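Local atomic coordinates of 11R-lipoxygenase (Gersemia fruticosa, PDB entry 3VF1), a protein that probably catalyses, as a calcium-regulated non-heme iron dioxygenase, the insertion of molecular oxygen into lipid substrates at carbon 11 with R stereochemistry. Residues I24-G29 with W99-V104; N117-P122 with V133-A138; E288-R293 with T363-T368; F280-E285 with Y295-A300. One frame throughout, in Å; residues are numbered along the deposited sequence.

Contact 1: residues I24-G29 with W99-V104; sequences ITVETG and WYIAKV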
# COMPACT_ATOMS: atom_id res chain seq x y z
N ILE A 24 33.68 -17.18 -12.14
CA ILE A 24 32.54 -16.28 -12.07
C ILE A 24 31.25 -16.98 -12.48
O ILE A 24 31.13 -17.46 -13.61
CB ILE A 24 32.75 -15.05 -12.97
CG1 ILE A 24 34.07 -14.37 -12.62
CG2 ILE A 24 31.58 -14.08 -12.84
CD1 ILE A 24 34.47 -13.26 -13.58
N THR A 25 30.29 -17.04 -11.56
CA THR A 25 29.00 -17.66 -11.83
C THR A 25 27.90 -16.60 -11.81
O THR A 25 27.73 -15.88 -10.83
CB THR A 25 28.66 -18.74 -10.80
OG1 THR A 25 29.73 -19.70 -10.74
CG2 THR A 25 27.36 -19.45 -11.17
N VAL A 26 27.14 -16.52 -12.90
CA VAL A 26 26.07 -15.53 -13.02
C VAL A 26 24.71 -16.21 -12.99
O VAL A 26 24.41 -17.07 -13.82
CB VAL A 26 26.20 -14.72 -14.32
CG1 VAL A 26 25.09 -13.68 -14.41
CG2 VAL A 26 27.57 -14.07 -14.40
N GLU A 27 23.87 -15.80 -12.04
CA GLU A 27 22.50 -16.29 -11.97
C GLU A 27 21.55 -15.26 -12.55
O GLU A 27 21.44 -14.14 -12.04
CB GLU A 27 22.11 -16.61 -10.53
CG GLU A 27 22.97 -17.67 -9.87
CD GLU A 27 22.41 -18.14 -8.54
OE1 GLU A 27 21.33 -17.65 -8.15
OE2 GLU A 27 23.04 -19.00 -7.90
N THR A 28 20.86 -15.63 -13.62
CA THR A 28 19.90 -14.73 -14.26
C THR A 28 18.62 -14.65 -13.44
O THR A 28 18.15 -15.66 -12.92
CB THR A 28 19.56 -15.20 -15.68
OG1 THR A 28 20.76 -15.34 -16.45
CG2 THR A 28 18.63 -14.21 -16.37
N GLY A 29 18.07 -13.45 -13.31
CA GLY A 29 16.84 -13.26 -12.57
C GLY A 29 15.64 -13.81 -13.31
O GLY A 29 15.78 -14.43 -14.36
N TRP A 99 20.36 -7.59 -19.76
CA TRP A 99 20.46 -8.75 -18.89
C TRP A 99 20.00 -8.41 -17.48
O TRP A 99 20.59 -7.55 -16.82
CB TRP A 99 21.91 -9.25 -18.85
CG TRP A 99 22.05 -10.66 -18.37
CD1 TRP A 99 21.08 -11.46 -17.85
CD2 TRP A 99 23.25 -11.45 -18.37
NE1 TRP A 99 21.59 -12.69 -17.53
CE2 TRP A 99 22.93 -12.71 -17.84
CE3 TRP A 99 24.57 -11.20 -18.77
CZ2 TRP A 99 23.87 -13.73 -17.70
CZ3 TRP A 99 25.51 -12.21 -18.63
CH2 TRP A 99 25.15 -13.46 -18.09
N TYR A 100 18.94 -9.07 -17.02
CA TYR A 100 18.48 -8.91 -15.65
C TYR A 100 19.13 -9.98 -14.78
O TYR A 100 18.79 -11.16 -14.87
CB TYR A 100 16.96 -9.00 -15.56
CG TYR A 100 16.43 -8.82 -14.16
CD1 TYR A 100 16.29 -7.55 -13.62
CD2 TYR A 100 16.09 -9.91 -13.38
CE1 TYR A 100 15.81 -7.38 -12.33
CE2 TYR A 100 15.61 -9.75 -12.09
CZ TYR A 100 15.48 -8.48 -11.57
OH TYR A 100 15.00 -8.31 -10.29
N ILE A 101 20.06 -9.55 -13.93
CA ILE A 101 20.87 -10.48 -13.15
C ILE A 101 20.43 -10.53 -11.69
O ILE A 101 20.32 -9.50 -11.03
CB ILE A 101 22.36 -10.09 -13.21
CG1 ILE A 101 22.85 -10.13 -14.66
CG2 ILE A 101 23.19 -11.01 -12.33
CD1 ILE A 101 24.26 -9.60 -14.85
N ALA A 102 20.17 -11.74 -11.20
CA ALA A 102 19.81 -11.94 -9.80
C ALA A 102 21.02 -11.64 -8.92
O ALA A 102 20.98 -10.72 -8.10
CB ALA A 102 19.33 -13.36 -9.58
N LYS A 103 22.08 -12.42 -9.09
CA LYS A 103 23.32 -12.20 -8.35
C LYS A 103 24.51 -12.84 -9.05
O LYS A 103 24.34 -13.69 -9.92
CB LYS A 103 23.19 -12.75 -6.92
CG LYS A 103 22.93 -14.24 -6.85
CD LYS A 103 22.63 -14.68 -5.43
CE LYS A 103 22.27 -16.15 -5.35
NZ LYS A 103 21.90 -16.56 -3.97
N VAL A 104 25.71 -12.42 -8.65
CA VAL A 104 26.94 -12.97 -9.21
C VAL A 104 27.77 -13.60 -8.09
O VAL A 104 27.89 -13.05 -7.00
CB VAL A 104 27.77 -11.88 -9.90
CG1 VAL A 104 29.06 -12.47 -10.45
CG2 VAL A 104 26.97 -11.22 -11.01
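Ile24 meets Val104 through methyl groups, CG2 of Ile24 lying 3.8 Å from CG1 of Val104. At Thr25 the backbone does the touching: its O receives a CA-H...O contact from Val104. Val26 is paired with Val104 as an antiparallel non-hydrogen-bonded pair, but its CG1, anti to the backbone N (chi1 -179°), points to the indole of Trp99; the two side chains meet tip to tip, CG1 standing 3.5 Å from Trp99 CZ2. Ile101 CG2 packs against the same methyl.

Glu27 is the site of a classic beta bulge. Its N gives a nearly straight bond to Lys103 O (3.0 Å), while its own O is gripped by two backbone donors, Ala102 N at 2.8 Å and, weakly, Lys103 N at 3.5 Å. The side chains of Glu27 and Lys103 run side by side in the same direction, and OE1 of Glu27 stays 4.4 Å from NZ of Lys103, a proximity of opposite charges beyond salt-bridge range.

Thr28 OG1 accepts from Trp99 NE1 at 3.0 Å, lying in the plane of the indole, which would help fix the rotation of that ring. Gly29 N then bonds to Tyr100 O, and the edge of the Tyr100 ring comes within 3.5 Å of Gly29 CA, measured from CD2.

The pairing joins strands 20-28 and 100-109 in the middle of one sheet of the PLAT beta-sandwich. Strand 70-77 flanks the first and strand 116-124 the second, while Ile24 and Trp99 reach strand 40-46 of the opposing sheet.

Contact 2: residues N117-P122 with V133-A138; sequences NKYIFP and VYEGKA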
# COMPACT_ATOMS: atom_id res chain seq x y z
N ASN A 117 37.49 -19.09 -1.62
CA ASN A 117 36.52 -18.16 -1.04
C ASN A 117 35.52 -17.64 -2.06
O ASN A 117 35.90 -17.21 -3.15
CB ASN A 117 37.24 -16.99 -0.39
CG ASN A 117 38.06 -17.40 0.82
OD1 ASN A 117 37.75 -18.39 1.49
ND2 ASN A 117 39.11 -16.65 1.11
N LYS A 118 34.24 -17.67 -1.70
CA LYS A 118 33.18 -17.18 -2.57
C LYS A 118 32.75 -15.77 -2.18
O LYS A 118 32.59 -15.46 -1.00
CB LYS A 118 31.97 -18.11 -2.51
CG LYS A 118 32.24 -19.51 -3.04
CD LYS A 118 31.02 -20.40 -2.90
CE LYS A 118 31.29 -21.80 -3.44
NZ LYS A 118 30.12 -22.70 -3.25
N TYR A 119 32.57 -14.92 -3.19
CA TYR A 119 32.12 -13.55 -2.97
C TYR A 119 30.77 -13.34 -3.67
O TYR A 119 30.71 -13.22 -4.89
CB TYR A 119 33.15 -12.55 -3.50
CG TYR A 119 34.47 -12.62 -2.76
CD1 TYR A 119 35.33 -13.70 -2.94
CD2 TYR A 119 34.86 -11.61 -1.89
CE1 TYR A 119 36.54 -13.76 -2.27
CE2 TYR A 119 36.07 -11.67 -1.22
CZ TYR A 119 36.90 -12.75 -1.41
OH TYR A 119 38.10 -12.82 -0.75
N ILE A 120 29.71 -13.29 -2.88
CA ILE A 120 28.36 -13.15 -3.42
C ILE A 120 28.04 -11.68 -3.66
O ILE A 120 28.31 -10.83 -2.81
CB ILE A 120 27.30 -13.73 -2.46
CG1 ILE A 120 27.72 -15.11 -1.95
CG2 ILE A 120 25.95 -13.82 -3.16
CD1 ILE A 120 27.81 -16.17 -3.02
N PHE A 121 27.45 -11.39 -4.81
CA PHE A 121 27.09 -10.02 -5.16
C PHE A 121 25.60 -9.92 -5.49
O PHE A 121 25.21 -10.08 -6.65
CB PHE A 121 27.93 -9.54 -6.35
CG PHE A 121 29.40 -9.50 -6.06
CD1 PHE A 121 30.18 -10.63 -6.24
CD2 PHE A 121 30.00 -8.34 -5.61
CE1 PHE A 121 31.53 -10.59 -5.97
CE2 PHE A 121 31.35 -8.30 -5.34
CZ PHE A 121 32.12 -9.43 -5.52
N PRO A 122 24.77 -9.64 -4.48
CA PRO A 122 23.32 -9.50 -4.67
C PRO A 122 23.01 -8.32 -5.58
O PRO A 122 23.38 -7.19 -5.25
CB PRO A 122 22.79 -9.25 -3.25
CG PRO A 122 23.89 -9.68 -2.33
CD PRO A 122 25.16 -9.41 -3.08
N VAL A 133 28.12 -3.25 -8.56
CA VAL A 133 27.48 -4.02 -7.50
C VAL A 133 28.46 -4.32 -6.37
O VAL A 133 29.51 -4.92 -6.59
CB VAL A 133 26.93 -5.35 -8.04
CG1 VAL A 133 26.15 -6.09 -6.96
CG2 VAL A 133 26.06 -5.11 -9.26
N TYR A 134 28.10 -3.92 -5.15
CA TYR A 134 28.93 -4.19 -3.98
C TYR A 134 28.80 -5.65 -3.57
O TYR A 134 27.91 -6.36 -4.05
CB TYR A 134 28.51 -3.32 -2.80
CG TYR A 134 28.53 -1.84 -3.07
CD1 TYR A 134 29.67 -1.08 -2.85
CD2 TYR A 134 27.39 -1.18 -3.52
CE1 TYR A 134 29.69 0.28 -3.08
CE2 TYR A 134 27.40 0.17 -3.76
CZ TYR A 134 28.55 0.89 -3.54
OH TYR A 134 28.53 2.25 -3.78
N GLU A 135 29.67 -6.09 -2.68
CA GLU A 135 29.57 -7.42 -2.09
C GLU A 135 28.50 -7.37 -1.00
O GLU A 135 28.25 -6.32 -0.40
CB GLU A 135 30.92 -7.85 -1.52
CG GLU A 135 31.07 -9.35 -1.30
CD GLU A 135 30.50 -9.81 0.02
OE1 GLU A 135 30.34 -8.97 0.93
OE2 GLU A 135 30.21 -11.02 0.16
N GLY A 136 27.87 -8.52 -0.74
CA GLY A 136 26.73 -8.60 0.16
C GLY A 136 26.82 -7.74 1.41
O GLY A 136 25.88 -7.01 1.74
N LYS A 137 27.94 -7.84 2.12
CA LYS A 137 28.15 -7.12 3.38
C LYS A 137 27.61 -5.69 3.32
O LYS A 137 27.93 -4.93 2.41
CB LYS A 137 29.64 -7.10 3.71
CG LYS A 137 29.97 -6.75 5.15
CD LYS A 137 31.47 -6.59 5.34
CE LYS A 137 31.85 -6.33 6.79
NZ LYS A 137 31.73 -7.55 7.64
N ALA A 138 26.79 -5.33 4.31
CA ALA A 138 26.26 -3.97 4.41
C ALA A 138 27.22 -3.11 5.21
O ALA A 138 27.74 -3.54 6.25
CB ALA A 138 24.88 -3.98 5.05
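Phe121 lays its ring against the chain at Val133-Glu135: CD2 is 3.3 Å from Tyr134 O, which sits at the ring edge, and Glu135 CG lies over one face, displaced toward the rim. A chi1 of -62° sets CG of Phe121 beside its own backbone N. Phe121 CB meets Val133 CG1 at 3.9 Å. The same valine methyl touches the carbonyl of Pro122, 3.4 Å from its O. Pro122 in turn rests its CD against Gly136, 3.7 Å from the glycine N.

One hydrogen bond crosses the contact, from Gly136 N to Ile120 O (3.1 Å), the donor tilted modestly from the carbonyl plane. The touching parts, residues 119-122 and 133-136, run at 106° to each other, and no ladder of backbone bonds forms. The contact joins the edges of the two sheets of the PLAT beta-sandwich: strand 116-124 is outermost in one and strand 130-134 in the other, and the chain passes between the sheets in the short connection separating them.

Further out, the Glu135 chain bends at chi2 (-84°), and its carboxylate turns back to take Lys137 N on OE1 at 2.9 Å, the donor standing above the carboxylate plane. Behind Phe121 and Val133, Ile86 of strand 83-90 packs on both side chains. Tyr134 is directed to the other side, against helix 148-164, where its OH is hydrogen-bonded to Glu157.

Contact 3: residues E288-R293 with T363-T368; sequences EKLLDR and TPLKDT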
# COMPACT_ATOMS: atom_id res chain seq x y z
N GLU A 288 -33.52 4.57 22.89
CA GLU A 288 -33.49 3.92 24.20
C GLU A 288 -33.77 2.41 24.14
O GLU A 288 -33.09 1.63 24.80
CB GLU A 288 -34.46 4.59 25.17
CG GLU A 288 -34.35 4.07 26.59
CD GLU A 288 -35.40 4.65 27.51
OE1 GLU A 288 -36.56 4.82 27.07
OE2 GLU A 288 -35.07 4.93 28.68
N LYS A 289 -34.77 2.01 23.36
CA LYS A 289 -35.15 0.60 23.29
C LYS A 289 -34.16 -0.22 22.48
O LYS A 289 -34.24 -1.45 22.45
CB LYS A 289 -36.57 0.45 22.74
CG LYS A 289 -37.66 0.65 23.78
CD LYS A 289 -39.06 0.61 23.17
CE LYS A 289 -39.47 -0.80 22.75
NZ LYS A 289 -39.83 -1.66 23.92
N LEU A 290 -33.22 0.45 21.82
CA LEU A 290 -32.15 -0.23 21.10
C LEU A 290 -31.02 -0.59 22.06
O LEU A 290 -30.24 -1.51 21.81
CB LEU A 290 -31.61 0.65 19.98
CG LEU A 290 -32.63 1.08 18.92
CD1 LEU A 290 -32.01 2.08 17.96
CD2 LEU A 290 -33.16 -0.13 18.17
N LEU A 291 -30.93 0.14 23.16
CA LEU A 291 -29.88 -0.08 24.15
C LEU A 291 -30.25 -1.23 25.07
O LEU A 291 -31.30 -1.85 24.92
CB LEU A 291 -29.65 1.19 24.97
CG LEU A 291 -29.58 2.50 24.20
CD1 LEU A 291 -29.29 3.66 25.13
CD2 LEU A 291 -28.54 2.43 23.09
N ASP A 292 -29.39 -1.50 26.04
CA ASP A 292 -29.68 -2.50 27.06
C ASP A 292 -30.78 -2.00 27.98
O ASP A 292 -30.93 -0.79 28.19
CB ASP A 292 -28.43 -2.81 27.89
CG ASP A 292 -27.41 -3.63 27.12
OD1 ASP A 292 -27.55 -4.88 27.11
OD2 ASP A 292 -26.47 -3.05 26.55
N ARG A 293 -31.56 -2.93 28.53
CA ARG A 293 -32.55 -2.59 29.54
C ARG A 293 -31.84 -1.94 30.72
O ARG A 293 -30.86 -2.47 31.23
CB ARG A 293 -33.29 -3.83 30.01
CG ARG A 293 -34.33 -4.34 29.02
CD ARG A 293 -35.02 -5.60 29.55
NE ARG A 293 -36.19 -5.96 28.77
CZ ARG A 293 -36.17 -6.71 27.67
NH1 ARG A 293 -35.03 -7.20 27.20
NH2 ARG A 293 -37.30 -6.98 27.03
N THR A 363 -33.48 6.42 12.61
CA THR A 363 -33.34 5.43 13.67
C THR A 363 -34.25 4.24 13.41
O THR A 363 -35.42 4.42 13.06
CB THR A 363 -33.69 6.07 15.03
OG1 THR A 363 -32.54 6.73 15.57
CG2 THR A 363 -34.17 5.05 16.01
N PRO A 364 -33.73 3.01 13.57
CA PRO A 364 -34.52 1.81 13.26
C PRO A 364 -35.70 1.63 14.21
O PRO A 364 -36.64 0.90 13.90
CB PRO A 364 -33.50 0.68 13.44
CG PRO A 364 -32.50 1.21 14.40
CD PRO A 364 -32.40 2.68 14.12
N LEU A 365 -35.64 2.28 15.36
CA LEU A 365 -36.73 2.29 16.33
C LEU A 365 -37.91 3.17 15.90
O LEU A 365 -39.07 2.80 16.10
CB LEU A 365 -36.20 2.78 17.68
CG LEU A 365 -37.09 2.56 18.90
CD1 LEU A 365 -37.20 1.07 19.21
CD2 LEU A 365 -36.54 3.32 20.09
N LYS A 366 -37.62 4.33 15.31
CA LYS A 366 -38.65 5.33 15.03
C LYS A 366 -38.99 5.42 13.54
O LYS A 366 -40.01 6.01 13.17
CB LYS A 366 -38.19 6.71 15.51
CG LYS A 366 -38.01 6.83 17.02
CD LYS A 366 -39.31 6.59 17.76
CE LYS A 366 -39.14 6.76 19.26
NZ LYS A 366 -40.39 6.44 20.00
N ASP A 367 -38.14 4.85 12.70
CA ASP A 367 -38.33 4.96 11.25
C ASP A 367 -38.75 3.63 10.63
O ASP A 367 -38.58 2.57 11.23
CB ASP A 367 -37.06 5.47 10.58
CG ASP A 367 -36.76 6.91 10.92
OD1 ASP A 367 -37.26 7.80 10.19
OD2 ASP A 367 -36.04 7.17 11.90
N THR A 368 -39.28 3.70 9.42
CA THR A 368 -39.69 2.51 8.70
C THR A 368 -38.46 1.70 8.34
O THR A 368 -37.33 2.20 8.39
CB THR A 368 -40.46 2.86 7.41
OG1 THR A 368 -39.58 3.50 6.48
CG2 THR A 368 -41.64 3.78 7.71
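Leu290 overlaps Pro364 with one methyl, CD1 lying 3.7 Å from Pro364 CG and 3.9 Å from Pro364 CD, while CD2 approaches the same CG less closely. CG of Leu290 is anti to its carbonyl carbon (chi1 -59°), and the branch beyond it crosses the pyrrolidine ring at a slant. The leucine also brushes Thr363, whose CG2 is 4.2 Å from Leu290 CD1.

Leu365 comes the other way. It and Leu290 slide past each other in opposite directions, with CB of Leu365 4.1 Å from CG of Leu290. Both methyls of Leu365 lie against Lys289 CB from one side: CD1 is 3.6 Å from Lys289 CB, and CD2 is slightly farther from the same atom. The lysine thus contributes its aliphatic root, while its outer chain, bent at chi3 and chi4, leads away from the leucine.

No hydrogen bond spans the two segments; their contact is apolar. In the fold, this is a meeting of two surface loops of the lipoxygenase domain: residues 288-293 connect helix 284-287 to helix 297-302, and residues 363-368 lead from strand 361-362 into the long helix 369-410, whose N-cap is Thr368.

The second loop is shaped from within. Asp367 OD2 accepts from Thr363 N (2.8 Å), the donor lying above the carboxylate plane, and Asp367 N bonds back to Thr363 O. The other carboxylate oxygen, OD1, forms a salt bridge with Lys604. Thr363 OG1 is bonded to Ile347 O of strand 344-350, and Ile347 also packs against Leu290.

Contact 4: residues F280-E285 with Y295-A300; sequences FPVKNE and YTLEKA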
# COMPACT_ATOMS: atom_id res chain seq x y z
N PHE A 280 -25.37 17.11 16.36
CA PHE A 280 -25.90 15.75 16.21
C PHE A 280 -26.80 15.45 17.39
O PHE A 280 -26.48 14.61 18.23
CB PHE A 280 -24.74 14.75 16.15
CG PHE A 280 -25.13 13.38 15.66
CD1 PHE A 280 -26.33 13.15 15.01
CD2 PHE A 280 -24.27 12.30 15.85
CE1 PHE A 280 -26.67 11.89 14.57
CE2 PHE A 280 -24.61 11.04 15.41
CZ PHE A 280 -25.81 10.83 14.77
N PRO A 281 -27.96 16.13 17.46
CA PRO A 281 -28.85 16.10 18.63
C PRO A 281 -29.65 14.80 18.76
O PRO A 281 -30.87 14.81 18.63
CB PRO A 281 -29.79 17.28 18.36
CG PRO A 281 -29.86 17.36 16.88
CD PRO A 281 -28.50 16.97 16.38
N VAL A 282 -28.96 13.70 19.03
CA VAL A 282 -29.62 12.42 19.26
C VAL A 282 -30.20 12.38 20.66
O VAL A 282 -29.48 12.52 21.65
CB VAL A 282 -28.65 11.24 19.08
CG1 VAL A 282 -29.32 9.93 19.48
CG2 VAL A 282 -28.14 11.17 17.65
N LYS A 283 -31.51 12.18 20.76
CA LYS A 283 -32.19 12.14 22.05
C LYS A 283 -32.44 10.70 22.48
O LYS A 283 -32.64 9.82 21.64
CB LYS A 283 -33.51 12.92 21.99
CG LYS A 283 -33.34 14.37 21.55
CD LYS A 283 -32.30 15.09 22.40
CE LYS A 283 -32.07 16.51 21.91
NZ LYS A 283 -30.98 17.17 22.69
N ASN A 284 -32.44 10.48 23.79
CA ASN A 284 -32.61 9.15 24.35
C ASN A 284 -33.87 8.46 23.84
O ASN A 284 -33.87 7.26 23.59
CB ASN A 284 -32.63 9.23 25.88
CG ASN A 284 -32.76 7.87 26.53
OD1 ASN A 284 -31.83 7.06 26.48
ND2 ASN A 284 -33.89 7.62 27.18
N GLU A 285 -34.95 9.23 23.68
CA GLU A 285 -36.23 8.68 23.23
C GLU A 285 -36.07 7.96 21.89
O GLU A 285 -36.77 6.99 21.61
CB GLU A 285 -37.29 9.79 23.13
CG GLU A 285 -37.71 10.18 21.70
CD GLU A 285 -37.45 11.65 21.39
OE1 GLU A 285 -37.24 12.44 22.33
OE2 GLU A 285 -37.46 12.02 20.19
N TYR A 295 -30.52 1.10 30.55
CA TYR A 295 -29.54 2.05 30.04
C TYR A 295 -30.18 3.20 29.29
O TYR A 295 -31.12 3.01 28.52
CB TYR A 295 -28.54 1.35 29.12
CG TYR A 295 -27.38 0.72 29.85
CD1 TYR A 295 -27.55 -0.41 30.63
CD2 TYR A 295 -26.10 1.26 29.75
CE1 TYR A 295 -26.49 -0.99 31.30
CE2 TYR A 295 -25.03 0.69 30.41
CZ TYR A 295 -25.23 -0.44 31.18
OH TYR A 295 -24.17 -1.01 31.85
N THR A 296 -29.67 4.40 29.54
CA THR A 296 -30.03 5.58 28.76
C THR A 296 -28.84 5.94 27.88
O THR A 296 -27.73 5.49 28.13
CB THR A 296 -30.38 6.77 29.66
OG1 THR A 296 -29.26 7.07 30.51
CG2 THR A 296 -31.59 6.46 30.52
N LEU A 297 -29.08 6.75 26.85
CA LEU A 297 -28.01 7.19 25.97
C LEU A 297 -26.87 7.79 26.79
O LEU A 297 -25.70 7.56 26.50
CB LEU A 297 -28.54 8.21 24.97
CG LEU A 297 -27.52 8.73 23.95
CD1 LEU A 297 -26.88 7.57 23.20
CD2 LEU A 297 -28.19 9.69 22.98
N GLU A 298 -27.23 8.55 27.82
CA GLU A 298 -26.25 9.23 28.65
C GLU A 298 -25.39 8.23 29.41
O GLU A 298 -24.17 8.37 29.47
CB GLU A 298 -26.94 10.18 29.64
CG GLU A 298 -27.62 11.39 28.99
CD GLU A 298 -28.92 11.04 28.28
OE1 GLU A 298 -29.39 9.89 28.43
OE2 GLU A 298 -29.47 11.91 27.58
N LYS A 299 -26.03 7.22 29.99
CA LYS A 299 -25.33 6.20 30.76
C LYS A 299 -24.41 5.39 29.85
O LYS A 299 -23.29 5.04 30.23
CB LYS A 299 -26.32 5.28 31.46
CG LYS A 299 -25.68 4.20 32.32
CD LYS A 299 -26.72 3.34 33.01
CE LYS A 299 -26.08 2.22 33.82
NZ LYS A 299 -27.09 1.36 34.49
N ALA A 300 -24.89 5.09 28.65
CA ALA A 300 -24.11 4.32 27.69
C ALA A 300 -22.81 5.03 27.35
O ALA A 300 -21.76 4.39 27.23
CB ALA A 300 -24.93 4.09 26.42
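Thr296 CA and CB lie against the side-chain oxygen of Asn284, with OD1 3.3 Å from that CA, at the start of helix 297-302 in the lipoxygenase domain. Thr296 is the N-cap of this helix. Its OG1, placed between the backbone N and the carbonyl carbon (chi1 58°), accepts from Lys299 N at 3.3 Å.

Leu297, the next residue, has its N held from outside the helix: it donates to Asn284 OD1 at 2.8 Å, with an N-H...O angle of 161°. Asn284 CG, anti to its own backbone N (chi1 -178°), carries the amide across to this first turn, and the donor is tilted from the amide plane. Thr296 OG1 and Asn284 OD1 therefore serve different N-H groups of one helix start. The amide's other end, ND2, makes a weak hydrogen bond to Glu288.

The Leu297 side chain turns to Val282 and crosses it at about a right angle, CD2 meeting Val282 CG1 at 3.7 Å. Leu297 CD2 also lies 3.4 Å from Val282 O. Leu276 touches both side chains, and Ile306 of strand 306-310 also packs on Leu297.

Glu298 comes last and makes only a distant approach, its OE1 4.2 Å from Asn284 CB.

Contacts 1 and 2 are buried in the PLAT beta-sandwich, whereas contacts 3 and 4 belong to the lipoxygenase domain on the opposite side of the chain's centre; contact 3 is at the surface and contact 4 partly buried. Contacts 1 and 2 touch through neighbouring strands of one sheet, where Phe121 N probably bonds to Val104 O. Backbone bonds dominate contact 1, while contact 2, between sheets, relies more on side-chain packing. Contacts 3 and 4 alternate along the chain and meet where Leu291 CD1 packs against Leu297 N; the former is purely apolar between its segments, the latter adds a side-chain bond to a helix start.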